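Local coordinates for orotidine 5'-phosphate decarboxylase (Streptomyces avermitilis, PDB 3V75), which probably catalyses the decarboxylation of orotidine 5'-phosphate to UMP, the last step of de novo UMP biosynthesis, at residues H48-L51 against L52-G56; Y130-A133 against F134-D138. One frame throughout, in Å; residues are numbered along the deposited sequence.

Contact 1: H48-L51 against L52-G56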
ATOM      1  N   HIS A  48      16.338  -5.540   4.578  1.00  8.71           N
ATOM      2  CA  HIS A  48      16.715  -4.124   4.551  1.00 10.57           C
ATOM      3  C   HIS A  48      18.222  -3.959   4.541  1.00 12.44           C
ATOM      4  O   HIS A  48      18.977  -4.900   4.850  1.00 11.62           O
ATOM      5  CB  HIS A  48      16.070  -3.311   5.684  1.00 14.23           C
ATOM      6  CG  HIS A  48      16.148  -3.941   7.035  1.00 14.52           C
ATOM      7  ND1 HIS A  48      17.329  -4.046   7.751  1.00 17.70           N
ATOM      8  CD2 HIS A  48      15.174  -4.453   7.832  1.00 17.76           C
ATOM      9  CE1 HIS A  48      17.076  -4.602   8.925  1.00 14.52           C
ATOM     10  NE2 HIS A  48      15.778  -4.870   8.996  1.00 15.87           N
ATOM     11  N   ALA A  49      18.674  -2.768   4.166  1.00 13.05           N
ATOM     12  CA  ALA A  49      20.107  -2.553   4.010  1.00 15.78           C
ATOM     13  C   ALA A  49      20.917  -2.874   5.282  1.00 14.53           C
ATOM     14  O   ALA A  49      22.022  -3.391   5.159  1.00 18.10           O
ATOM     15  CB  ALA A  49      20.414  -1.107   3.525  1.00 19.34           C
ATOM     16  N   SER A  50      20.368  -2.572   6.474  1.00 20.12           N
ATOM     17  CA  SER A  50      21.033  -2.859   7.754  0.50 23.64           C
ATOM     18  C   SER A  50      21.337  -4.363   7.831  1.00 26.24           C
ATOM     19  O   SER A  50      22.489  -4.779   7.989  1.00 23.53           O
ATOM     20  CB  SER A  50      20.106  -2.438   8.906  0.50 18.97           C
ATOM     21  OG  SER A  50      20.749  -2.435  10.155  0.50 29.02           O
ATOM     22  N   LEU A  51      20.285  -5.186   7.719  1.00 16.56           N
ATOM     23  CA  LEU A  51      20.474  -6.653   7.832  1.00 14.74           C
ATOM     24  C   LEU A  51      21.384  -7.182   6.736  1.00 12.40           C
ATOM     25  O   LEU A  51      22.200  -8.082   6.982  1.00 14.84           O
ATOM     26  CB  LEU A  51      19.142  -7.433   7.874  1.00 14.74           C
ATOM     27  CG  LEU A  51      18.540  -7.753   9.261  1.00 15.87           C
ATOM     28  CD1 LEU A  51      17.084  -8.228   9.168  1.00 17.17           C
ATOM     29  CD2 LEU A  51      19.440  -8.779  10.036  1.00 13.76           C
ATOM     30  N   LEU A  52      21.260  -6.655   5.509  1.00 15.46           N
ATOM     31  CA  LEU A  52      22.139  -7.136   4.443  1.00 14.47           C
ATOM     32  C   LEU A  52      23.620  -6.841   4.792  1.00 17.83           C
ATOM     33  O   LEU A  52      24.477  -7.718   4.644  1.00 19.81           O
ATOM     34  CB  LEU A  52      21.806  -6.489   3.083  1.00 14.30           C
ATOM     35  CG  LEU A  52      20.462  -6.843   2.429  1.00 12.33           C
ATOM     36  CD1 LEU A  52      20.256  -6.064   1.114  1.00 11.93           C
ATOM     37  CD2 LEU A  52      20.389  -8.334   2.162  1.00 14.18           C
ATOM     38  N   ALA A  53      23.891  -5.623   5.269  1.00 18.25           N
ATOM     39  CA  ALA A  53      25.260  -5.247   5.643  1.00 25.53           C
ATOM     40  C   ALA A  53      25.690  -6.156   6.802  1.00 25.31           C
ATOM     41  O   ALA A  53      26.812  -6.676   6.783  1.00 25.17           O
ATOM     42  CB  ALA A  53      25.342  -3.787   6.037  1.00 25.40           C
ATOM     43  N   ASP A  54      24.824  -6.334   7.798  1.00 19.44           N
ATOM     44  CA  ASP A  54      25.134  -7.267   8.899  1.00 21.56           C
ATOM     45  C   ASP A  54      25.512  -8.680   8.386  1.00 18.60           C
ATOM     46  O   ASP A  54      26.426  -9.334   8.951  1.00 22.67           O
ATOM     47  CB  ASP A  54      23.964  -7.399   9.883  1.00 29.08           C
ATOM     48  CG  ASP A  54      23.704  -6.123  10.723  1.00 26.47           C
ATOM     49  OD1 ASP A  54      24.570  -5.217  10.758  1.00 35.48           O
ATOM     50  OD2 ASP A  54      22.609  -6.040  11.356  1.00 33.15           O
ATOM     51  N   TRP A  55      24.817  -9.223   7.375  1.00 18.51           N
ATOM     52  CA  TRP A  55      25.161 -10.541   6.811  1.00 16.52           C
ATOM     53  C   TRP A  55      26.384 -10.485   5.920  1.00 26.26           C
ATOM     54  O   TRP A  55      26.722 -11.488   5.284  1.00 20.36           O
ATOM     55  CB  TRP A  55      24.040 -11.166   5.954  1.00 16.48           C
ATOM     56  CG  TRP A  55      22.893 -11.647   6.730  1.00 13.41           C
ATOM     57  CD1 TRP A  55      22.457 -11.138   7.915  1.00 16.63           C
ATOM     58  CD2 TRP A  55      21.987 -12.702   6.387  1.00 12.14           C
ATOM     59  NE1 TRP A  55      21.338 -11.818   8.345  1.00 15.74           N
ATOM     60  CE2 TRP A  55      21.035 -12.788   7.428  1.00 11.76           C
ATOM     61  CE3 TRP A  55      21.908 -13.601   5.321  1.00 13.06           C
ATOM     62  CZ2 TRP A  55      19.986 -13.739   7.422  1.00 15.93           C
ATOM     63  CZ3 TRP A  55      20.846 -14.564   5.320  1.00 17.17           C
ATOM     64  CH2 TRP A  55      19.923 -14.610   6.365  1.00 11.75           C
ATOM     65  N   GLY A  56      26.999  -9.304   5.814  1.00 19.10           N
ATOM     66  CA  GLY A  56      28.133  -9.107   4.923  1.00 19.88           C
ATOM     67  C   GLY A  56      27.738  -9.147   3.456  1.00 26.98           C
ATOM     68  O   GLY A  56      28.552  -9.544   2.603  1.00 26.32           O
TER
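Leu51 and Trp55, one turn apart on the short helix 49-54 of this (beta/alpha)8 TIM barrel, form the packed side of a complete small helix, begun by His48 at the N-cap and ended by a Schellman motif at Gly56. Their side chains run across each other at a slant, with Leu51 CD2 4.0 Å from Trp55 NE1. Trp55 has its CG opposite the carbonyl carbon (chi1 -72°), which swings the indole back over the last turn and leaves CD1 3.2 Å from Leu51 O. That oxygen already accepts the N-H of Trp55. The indole N-H is spent on Leu274 O, and Phe67 meets the Trp55 ring and also touches Leu51 and Leu52, so this face packs against helices 61-75 and 271-274. Leu52 belongs to the buried part too: its CG packs 3.4 Å from His48 O, the acceptor for Leu52 N.

The other side is looser. Ser50, Ala53 and Asp54 are exposed, and Asp54 OD2 reaches Arg271 in a long, weak ion pair. Across the two segments, the backbone supplies the hydrogen bonds here: Asp54 N donates to Ser50 O at 2.8 Å, a nearly straight bond (172°). At the helix end, Gly56 N returns to Ala53 O at 2.8 Å.

Contact 2: Y130-A133 against F134-D138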
ATOM      1  N   TYR A 130      -5.182  -5.641  -6.732  1.00  5.22           N
ATOM      2  CA  TYR A 130      -4.250  -6.078  -5.692  1.00  5.12           C
ATOM      3  C   TYR A 130      -4.543  -7.505  -5.234  1.00  6.82           C
ATOM      4  O   TYR A 130      -3.623  -8.314  -4.991  1.00  6.68           O
ATOM      5  CB  TYR A 130      -4.361  -5.169  -4.481  1.00  7.48           C
ATOM      6  CG  TYR A 130      -3.598  -3.863  -4.580  1.00  4.43           C
ATOM      7  CD1 TYR A 130      -2.251  -3.853  -4.980  1.00  4.86           C
ATOM      8  CD2 TYR A 130      -4.196  -2.655  -4.189  1.00  5.86           C
ATOM      9  CE1 TYR A 130      -1.514  -2.661  -5.012  1.00  5.34           C
ATOM     10  CE2 TYR A 130      -3.482  -1.451  -4.216  1.00  5.46           C
ATOM     11  CZ  TYR A 130      -2.138  -1.469  -4.630  1.00  6.99           C
ATOM     12  OH  TYR A 130      -1.413  -0.284  -4.654  1.00  6.35           O
ATOM     13  N   ALA A 131      -5.825  -7.838  -5.124  1.00  8.33           N
ATOM     14  CA  ALA A 131      -6.177  -9.204  -4.751  1.00 10.86           C
ATOM     15  C   ALA A 131      -5.736 -10.169  -5.821  1.00 13.43           C
ATOM     16  O   ALA A 131      -5.272 -11.282  -5.520  1.00 14.16           O
ATOM     17  CB  ALA A 131      -7.682  -9.311  -4.492  1.00 12.53           C
ATOM     18  N   GLU A 132      -5.863  -9.796  -7.085  1.00  8.83           N
ATOM     19  CA  GLU A 132      -5.414 -10.588  -8.254  0.56 12.04           C
ATOM     20  C   GLU A 132      -3.890 -10.865  -8.120  1.00 10.93           C
ATOM     21  O   GLU A 132      -3.398 -11.943  -8.456  1.00 15.89           O
ATOM     22  CB  GLU A 132      -5.736  -9.839  -9.596  0.56  7.35           C
ATOM     23  CG  GLU A 132      -5.213 -10.476 -10.918  0.56 14.46           C
ATOM     24  CD  GLU A 132      -5.662  -9.741 -12.233  0.56 10.32           C
ATOM     25  OE1 GLU A 132      -6.795  -9.186 -12.235  0.56 17.16           O
ATOM     26  OE2 GLU A 132      -4.952  -9.785 -13.248  0.56 10.19           O
ATOM     27  N   ALA A 133      -3.145  -9.831  -7.695  1.00  7.10           N
ATOM     28  CA  ALA A 133      -1.685  -9.956  -7.583  1.00  7.84           C
ATOM     29  C   ALA A 133      -1.284 -10.957  -6.484  1.00  7.21           C
ATOM     30  O   ALA A 133      -0.323 -11.714  -6.655  1.00  8.75           O
ATOM     31  CB  ALA A 133      -1.066  -8.594  -7.250  1.00  7.17           C
ATOM     32  N   PHE A 134      -1.997 -10.942  -5.359  1.00  7.05           N
ATOM     33  CA  PHE A 134      -1.508 -11.658  -4.173  1.00  7.18           C
ATOM     34  C   PHE A 134      -2.372 -12.836  -3.706  1.00  9.94           C
ATOM     35  O   PHE A 134      -1.904 -13.628  -2.870  1.00  9.27           O
ATOM     36  CB  PHE A 134      -1.366 -10.682  -3.003  1.00  7.52           C
ATOM     37  CG  PHE A 134      -0.363  -9.593  -3.247  1.00  4.87           C
ATOM     38  CD1 PHE A 134       0.977  -9.898  -3.357  1.00  7.26           C
ATOM     39  CD2 PHE A 134      -0.759  -8.269  -3.400  1.00  6.80           C
ATOM     40  CE1 PHE A 134       1.930  -8.886  -3.603  1.00  7.94           C
ATOM     41  CE2 PHE A 134       0.156  -7.269  -3.642  1.00  7.47           C
ATOM     42  CZ  PHE A 134       1.527  -7.565  -3.746  1.00  7.00           C
ATOM     43  N   LEU A 135      -3.625 -12.944  -4.155  1.00  8.28           N
ATOM     44  CA  LEU A 135      -4.585 -13.855  -3.502  1.00  8.77           C
ATOM     45  C   LEU A 135      -5.231 -14.831  -4.438  1.00 12.18           C
ATOM     46  O   LEU A 135      -6.140 -15.550  -4.038  1.00 14.82           O
ATOM     47  CB  LEU A 135      -5.671 -13.063  -2.757  1.00  9.90           C
ATOM     48  CG  LEU A 135      -5.123 -12.183  -1.620  1.00  9.00           C
ATOM     49  CD1 LEU A 135      -6.165 -11.164  -1.167  1.00 13.53           C
ATOM     50  CD2 LEU A 135      -4.561 -13.009  -0.437  1.00 10.90           C
ATOM     51  N   ARG A 136      -4.799 -14.879  -5.683  1.00 11.48           N
ATOM     52  CA  ARG A 136      -5.352 -15.870  -6.582  1.00 18.71           C
ATOM     53  C   ARG A 136      -4.261 -16.847  -6.989  1.00 15.65           C
ATOM     54  O   ARG A 136      -3.137 -16.412  -7.240  1.00 14.94           O
ATOM     55  CB  ARG A 136      -5.920 -15.171  -7.803  1.00 21.40           C
ATOM     56  CG  ARG A 136      -6.792 -16.121  -8.552  1.00 26.49           C
ATOM     57  CD  ARG A 136      -7.745 -15.356  -9.411  1.00 23.64           C
ATOM     58  NE  ARG A 136      -7.065 -14.805 -10.568  1.00 30.93           N
ATOM     59  CZ  ARG A 136      -7.715 -14.050 -11.445  1.00 38.85           C
ATOM     60  NH1 ARG A 136      -9.022 -13.822 -11.222  1.00 36.61           N
ATOM     61  NH2 ARG A 136      -7.096 -13.563 -12.521  1.00 39.29           N
ATOM     62  N   LYS A 137      -4.560 -18.140  -7.138  1.00 20.00           N
ATOM     63  CA  LYS A 137      -3.430 -19.086  -7.317  1.00 28.14           C
ATOM     64  C   LYS A 137      -2.568 -18.993  -8.545  1.00 23.28           C
ATOM     65  O   LYS A 137      -1.442 -19.508  -8.569  1.00 34.71           O
ATOM     66  CB  LYS A 137      -3.880 -20.516  -7.192  1.00 37.66           C
ATOM     67  CG  LYS A 137      -4.889 -20.901  -8.256  1.00 34.17           C
ATOM     68  CD  LYS A 137      -4.921 -22.404  -8.224  1.00 31.24           C
ATOM     69  CE  LYS A 137      -5.715 -22.983  -9.387  1.00 32.95           C
ATOM     70  NZ  LYS A 137      -5.597 -24.463  -9.194  1.00 40.28           N
ATOM     71  N   ASP A 138      -3.086 -18.371  -9.599  1.00 20.55           N
ATOM     72  CA  ASP A 138      -2.315 -18.225 -10.828  1.00 31.03           C
ATOM     73  C   ASP A 138      -1.325 -17.066 -10.760  1.00 21.56           C
ATOM     74  O   ASP A 138      -0.539 -16.850 -11.695  1.00 25.71           O
ATOM     75  CB  ASP A 138      -3.284 -17.920 -12.011  1.00 26.27           C
ATOM     76  CG  ASP A 138      -3.960 -16.517 -11.887  1.00 30.95           C
ATOM     77  OD1 ASP A 138      -4.375 -16.085 -10.763  1.00 33.66           O
ATOM     78  OD2 ASP A 138      -4.102 -15.807 -12.914  1.00 45.16           O
TER
HETATM   79  O   HOH W   1      -3.829 -13.490 -10.846  1.00 32.98           O
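The Phe134 ring takes the methyl of Ala133 over one face, a CH-pi contact between neighbours in sequence with CB 4.1 Å from the ring centroid. Phe134 CE2 in turn meets the Tyr130 ring obliquely, 4.4 Å from its CD1. The second flat group, the Arg136 guanidinium, has Glu132 CG over one face, 4.0 Å from NH2, while Asp138 OD1 lies at its edge and accepts NE in a 3.0 Å salt bridge. Seen from the aspartate, NE arrives from above the carboxylate plane.

These groups gather where helix 124-134 of the barrel runs out. Phe134 N leans mainly on Tyr130 O, with a weak second bond to Ala131 O, whereas Leu135, the first residue to leave helical geometry, still gives its N-H to Ala131 O at 2.7 Å. Leu135 CD1 packs on Ala131 CB, and Leu146 of the next strand touches both Phe134 and Leu135.

In the Glu132 conformer described, its side chain lies beside that of Arg136, yet no N-H points at OE1, 4.4 Å from NH2. Glu132 instead pairs through OE2 with Arg91 of the second subunit. A water lies within hydrogen-bonding distance of both Glu132 O and Asp138 OD1. The charges are thus divided, Asp138 serving Arg136 within the loop and Glu132 the dimer interface; between Glu132 and Arg136 there remain packing of CG on the guanidinium and, probably, a diffuse attraction of charge.

Followed from the N terminus, both contacts are local turns of the chain, in series, and neither nests in nor crosses the other. Contact 1 comes just after strand 42-45, the first of the eight-stranded parallel barrel, and leads on toward helix 61-75. Contact 2 follows strand 113-120, the third, where helix 124-134 gives way to the loop before strand 145-148. Neither closes a long loop. Their centres are 30 Å apart and their nearest atoms about 17 Å, so they do not touch. Contact 1 ties its short helix to helices 61-75 and 271-274, whereas contact 2 joins a helix end to strands 113-120 and 145-148 and to the second subunit.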